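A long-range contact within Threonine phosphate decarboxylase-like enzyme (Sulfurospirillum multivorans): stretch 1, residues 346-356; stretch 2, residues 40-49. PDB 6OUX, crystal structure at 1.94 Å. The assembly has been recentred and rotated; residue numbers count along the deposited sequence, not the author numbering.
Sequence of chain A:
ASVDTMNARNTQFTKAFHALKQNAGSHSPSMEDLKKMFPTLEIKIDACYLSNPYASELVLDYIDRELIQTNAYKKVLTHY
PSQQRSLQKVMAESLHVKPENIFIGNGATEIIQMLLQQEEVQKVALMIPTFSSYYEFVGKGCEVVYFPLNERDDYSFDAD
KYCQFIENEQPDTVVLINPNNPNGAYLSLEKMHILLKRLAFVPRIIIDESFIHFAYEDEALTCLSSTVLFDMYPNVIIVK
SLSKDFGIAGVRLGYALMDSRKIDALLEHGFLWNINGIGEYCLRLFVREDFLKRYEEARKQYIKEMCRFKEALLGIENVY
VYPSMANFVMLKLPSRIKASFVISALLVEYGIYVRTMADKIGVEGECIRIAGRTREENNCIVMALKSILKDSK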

# COMPACT_ATOMS: atom_id res chain seq x y z
N LEU A 346 29.60 16.20 6.01
CA LEU A 346 28.48 16.77 5.27
C LEU A 346 27.32 17.07 6.20
O LEU A 346 26.67 18.12 6.06
CB LEU A 346 28.02 15.83 4.14
CG LEU A 346 28.97 15.78 2.93
CD1 LEU A 346 28.76 14.53 2.09
CD2 LEU A 346 28.83 17.04 2.10
N LEU A 347 27.00 16.14 7.09
CA LEU A 347 25.86 16.37 8.01
C LEU A 347 26.18 17.55 8.98
O LEU A 347 25.45 18.57 9.06
CB LEU A 347 25.54 15.09 8.82
CG LEU A 347 24.75 14.07 8.01
CD1 LEU A 347 24.66 12.73 8.74
CD2 LEU A 347 23.37 14.63 7.68
N VAL A 348 27.31 17.43 9.66
CA VAL A 348 27.59 18.31 10.80
C VAL A 348 27.87 19.73 10.28
O VAL A 348 27.39 20.70 10.83
CB VAL A 348 28.77 17.72 11.65
CG1 VAL A 348 29.35 18.72 12.64
CG2 VAL A 348 28.31 16.50 12.41
N GLU A 349 28.65 19.84 9.24
CA GLU A 349 29.17 21.12 8.83
C GLU A 349 28.25 21.78 7.82
O GLU A 349 28.19 23.01 7.75
CB GLU A 349 30.62 20.92 8.33
CG GLU A 349 31.53 20.52 9.47
CD GLU A 349 32.87 19.87 9.07
OE1 GLU A 349 33.38 20.09 7.94
OE2 GLU A 349 33.42 19.14 9.94
N TYR A 350 27.45 21.00 7.08
CA TYR A 350 26.62 21.56 6.00
C TYR A 350 25.17 21.18 5.97
O TYR A 350 24.40 21.69 5.14
CB TYR A 350 27.24 21.23 4.66
CG TYR A 350 28.65 21.66 4.53
CD1 TYR A 350 29.68 20.83 4.94
CD2 TYR A 350 28.99 22.91 3.99
CE1 TYR A 350 31.01 21.21 4.82
CE2 TYR A 350 30.33 23.28 3.85
CZ TYR A 350 31.32 22.43 4.29
OH TYR A 350 32.65 22.71 4.20
N GLY A 351 24.74 20.33 6.90
CA GLY A 351 23.41 19.75 6.86
C GLY A 351 23.03 18.92 5.60
O GLY A 351 21.85 18.82 5.24
N ILE A 352 24.01 18.32 4.96
CA ILE A 352 23.77 17.55 3.74
C ILE A 352 23.83 16.08 4.07
O ILE A 352 24.89 15.64 4.55
CB ILE A 352 24.81 17.90 2.68
CG1 ILE A 352 24.63 19.39 2.26
CG2 ILE A 352 24.66 17.00 1.47
CD1 ILE A 352 25.69 19.94 1.33
N TYR A 353 22.74 15.32 3.77
CA TYR A 353 22.72 13.83 3.92
C TYR A 353 22.90 13.09 2.59
O TYR A 353 22.16 13.35 1.64
CB TYR A 353 21.40 13.38 4.51
CG TYR A 353 21.39 12.06 5.21
CD1 TYR A 353 22.58 11.37 5.51
CD2 TYR A 353 20.21 11.52 5.62
CE1 TYR A 353 22.55 10.14 6.16
CE2 TYR A 353 20.19 10.31 6.29
CZ TYR A 353 21.36 9.63 6.57
OH TYR A 353 21.34 8.42 7.24
N VAL A 354 23.91 12.22 2.52
CA VAL A 354 24.14 11.37 1.34
C VAL A 354 24.25 9.92 1.82
O VAL A 354 24.31 9.67 3.03
CB VAL A 354 25.36 11.79 0.49
CG1 VAL A 354 25.27 13.25 0.11
CG2 VAL A 354 26.71 11.50 1.15
N ARG A 355 24.19 8.96 0.89
CA ARG A 355 23.99 7.54 1.21
C ARG A 355 25.34 6.84 1.06
O ARG A 355 26.01 6.90 -0.01
CB ARG A 355 22.84 6.95 0.31
CG ARG A 355 22.43 5.47 0.47
CD ARG A 355 22.12 5.22 1.92
NE ARG A 355 21.46 3.96 2.24
CZ ARG A 355 22.05 2.76 2.33
NH1 ARG A 355 23.33 2.60 1.98
NH2 ARG A 355 21.33 1.71 2.73
N THR A 356 25.79 6.19 2.12
CA THR A 356 26.95 5.31 1.98
C THR A 356 26.72 4.12 1.03
O THR A 356 25.60 3.55 0.94
CB THR A 356 27.41 4.74 3.33
OG1 THR A 356 28.65 4.07 3.13
CG2 THR A 356 26.43 3.76 3.94
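Stretch 2 (40-49) TLEIKIDACY

Short parallel strand pairings show how a few main-chain hydrogen bonds can fix the register of two segments that lie far apart in sequence, and the contact between residues 346-356 and 40-49 of this decarboxylase-like enzyme is a compact example. The touching residues are at least 304 positions apart, yet the backbones run side by side in the same direction: Ile352 pairs with Ile45 and Tyr353 with Asp46, with CA-CA distances of 4.8 and 4.9 Å.

The pairing is held by four backbone hydrogen bonds. Gly351 O accepts two of them, from Lys44 N at 2.8 Å and from Ile45 N at 3.0 Å; the second is almost linear, at 175°, whereas the first is bent to 137°. One step along, Tyr353 N donates to Ile45 O at 2.9 Å, so that Ile45 is bonded through both its amide and its carbonyl, to residues on either side of its partner Ile352. This is the classic parallel pattern. It continues with Ala47 N, which donates to Tyr353 O at 2.8 Å. Between these bonds, Ile352 CA approaches Ile45 O to 3.4 Å in a CA-H...O contact.

Glycine at the entry to the pairing suits the geometry. Gly351 is the first residue to leave the helical conformation and has positive phi (58°), which by itself favours glycine. Its CA lies 3.5 Å from Glu42 O, and a CB in the ideal position would be only 2.9 Å from that same Glu42 O, a clash. The absent side chain thus lets stretch 2 lie close against the turn. One turn of helix earlier, at Leu347, a water bridges the two stretches, donating to Leu347 O at 2.8 Å and to Glu42 O at 3.0 Å.

Stretch 2 is extended from Leu41 to Ile43, turns at Lys44 (phi/psi -94/-35°), and is extended again through Ile45 and Asp46 before Ala47 and Cys48 bend it once more. Within that last bend Cys48 N donates to Asp46 OD1 at 2.9 Å, a local bond that ties the backbone of Cys48 to the Asp46 side chain.

Packing follows the register. On one face of the pairing, Ile352 CG1 meets Ile45 CD1 at 4.0 Å; both side chains adopt the mt rotamer. Tyr353 and Asp46 occupy the other face. There Cys48 SG sits over the tyrosine ring, 3.7 Å from the Tyr353 ring centroid and 14° off its normal, a sulfur-aromatic contact over the ring face. The same sulfur reaches the following backbone, with Cys48 SG 3.6 Å from Val354 C, so Cys48 closes the far end of the contact.

At the helical end, the side chain of Leu347 extends the apolar surface: its CD2 touches Ile43 CD1 at 3.5 Å, and Leu347 CB lies 4.3 Å from Leu41 CD1. Together the two stretches bury 615 Å², with hydrogen bonds setting the alignment and side chains filling the space around it.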

# COMPACT_ATOMS: atom_id res chain seq x y z
N THR A 40 19.60 18.40 17.94
CA THR A 40 19.98 19.68 17.39
C THR A 40 20.46 19.64 15.92
O THR A 40 20.73 20.70 15.36
CB THR A 40 21.12 20.28 18.22
OG1 THR A 40 22.20 19.36 18.21
CG2 THR A 40 20.67 20.51 19.69
N LEU A 41 20.59 18.44 15.31
CA LEU A 41 21.11 18.29 13.92
C LEU A 41 20.08 18.73 12.90
O LEU A 41 19.04 18.10 12.77
CB LEU A 41 21.46 16.81 13.62
CG LEU A 41 21.98 16.44 12.24
CD1 LEU A 41 23.28 17.14 11.89
CD2 LEU A 41 22.19 14.94 12.19
N GLU A 42 20.36 19.77 12.16
CA GLU A 42 19.39 20.19 11.13
C GLU A 42 19.80 19.67 9.76
O GLU A 42 20.92 19.92 9.29
CB GLU A 42 19.14 21.70 11.15
CG GLU A 42 19.98 22.59 10.22
CD GLU A 42 19.54 24.07 10.31
OE1 GLU A 42 18.37 24.31 10.74
OE2 GLU A 42 20.35 24.97 9.96
N ILE A 43 18.93 18.89 9.16
CA ILE A 43 19.19 18.41 7.81
C ILE A 43 18.66 19.48 6.85
O ILE A 43 17.48 19.71 6.81
CB ILE A 43 18.48 17.08 7.48
CG1 ILE A 43 18.72 16.04 8.55
CG2 ILE A 43 18.94 16.61 6.08
CD1 ILE A 43 20.16 15.66 8.73
N LYS A 44 19.53 20.12 6.10
CA LYS A 44 19.08 21.14 5.12
C LYS A 44 18.86 20.60 3.69
O LYS A 44 18.00 21.11 2.96
CB LYS A 44 20.10 22.30 5.06
CG LYS A 44 20.22 23.13 6.34
CD LYS A 44 21.54 23.90 6.38
CE LYS A 44 21.39 25.33 6.85
NZ LYS A 44 22.74 25.93 7.04
N ILE A 45 19.71 19.64 3.27
CA ILE A 45 19.59 19.02 1.96
C ILE A 45 19.60 17.52 2.17
O ILE A 45 20.62 16.97 2.65
CB ILE A 45 20.75 19.43 1.01
CG1 ILE A 45 20.71 20.94 0.77
CG2 ILE A 45 20.66 18.67 -0.31
CD1 ILE A 45 21.97 21.43 0.09
N ASP A 46 18.52 16.85 1.80
CA ASP A 46 18.51 15.40 1.86
C ASP A 46 18.81 14.94 0.46
O ASP A 46 17.95 15.01 -0.44
CB ASP A 46 17.14 14.87 2.36
CG ASP A 46 17.06 13.35 2.40
OD1 ASP A 46 17.99 12.58 1.96
OD2 ASP A 46 16.01 12.90 2.93
N ALA A 47 20.01 14.44 0.24
CA ALA A 47 20.31 13.83 -1.08
C ALA A 47 20.42 12.29 -1.05
O ALA A 47 21.16 11.71 -1.82
CB ALA A 47 21.56 14.48 -1.67
N CYS A 48 19.65 11.64 -0.19
CA CYS A 48 19.59 10.20 -0.13
C CYS A 48 18.48 9.60 -0.97
O CYS A 48 18.70 8.63 -1.69
CB CYS A 48 19.32 9.71 1.29
SG CYS A 48 20.71 9.84 2.39
N TYR A 49 17.27 10.14 -0.83
CA TYR A 49 16.16 9.61 -1.60
C TYR A 49 16.09 10.18 -3.02
O TYR A 49 16.48 11.31 -3.32
CB TYR A 49 14.81 9.78 -0.88
CG TYR A 49 14.36 11.19 -0.92
CD1 TYR A 49 14.96 12.14 -0.09
CD2 TYR A 49 13.37 11.61 -1.81
CE1 TYR A 49 14.59 13.47 -0.13
CE2 TYR A 49 13.01 12.96 -1.87
CZ TYR A 49 13.63 13.87 -1.02
OH TYR A 49 13.30 15.21 -1.00
O HOH W 1 23.75 20.48 10.21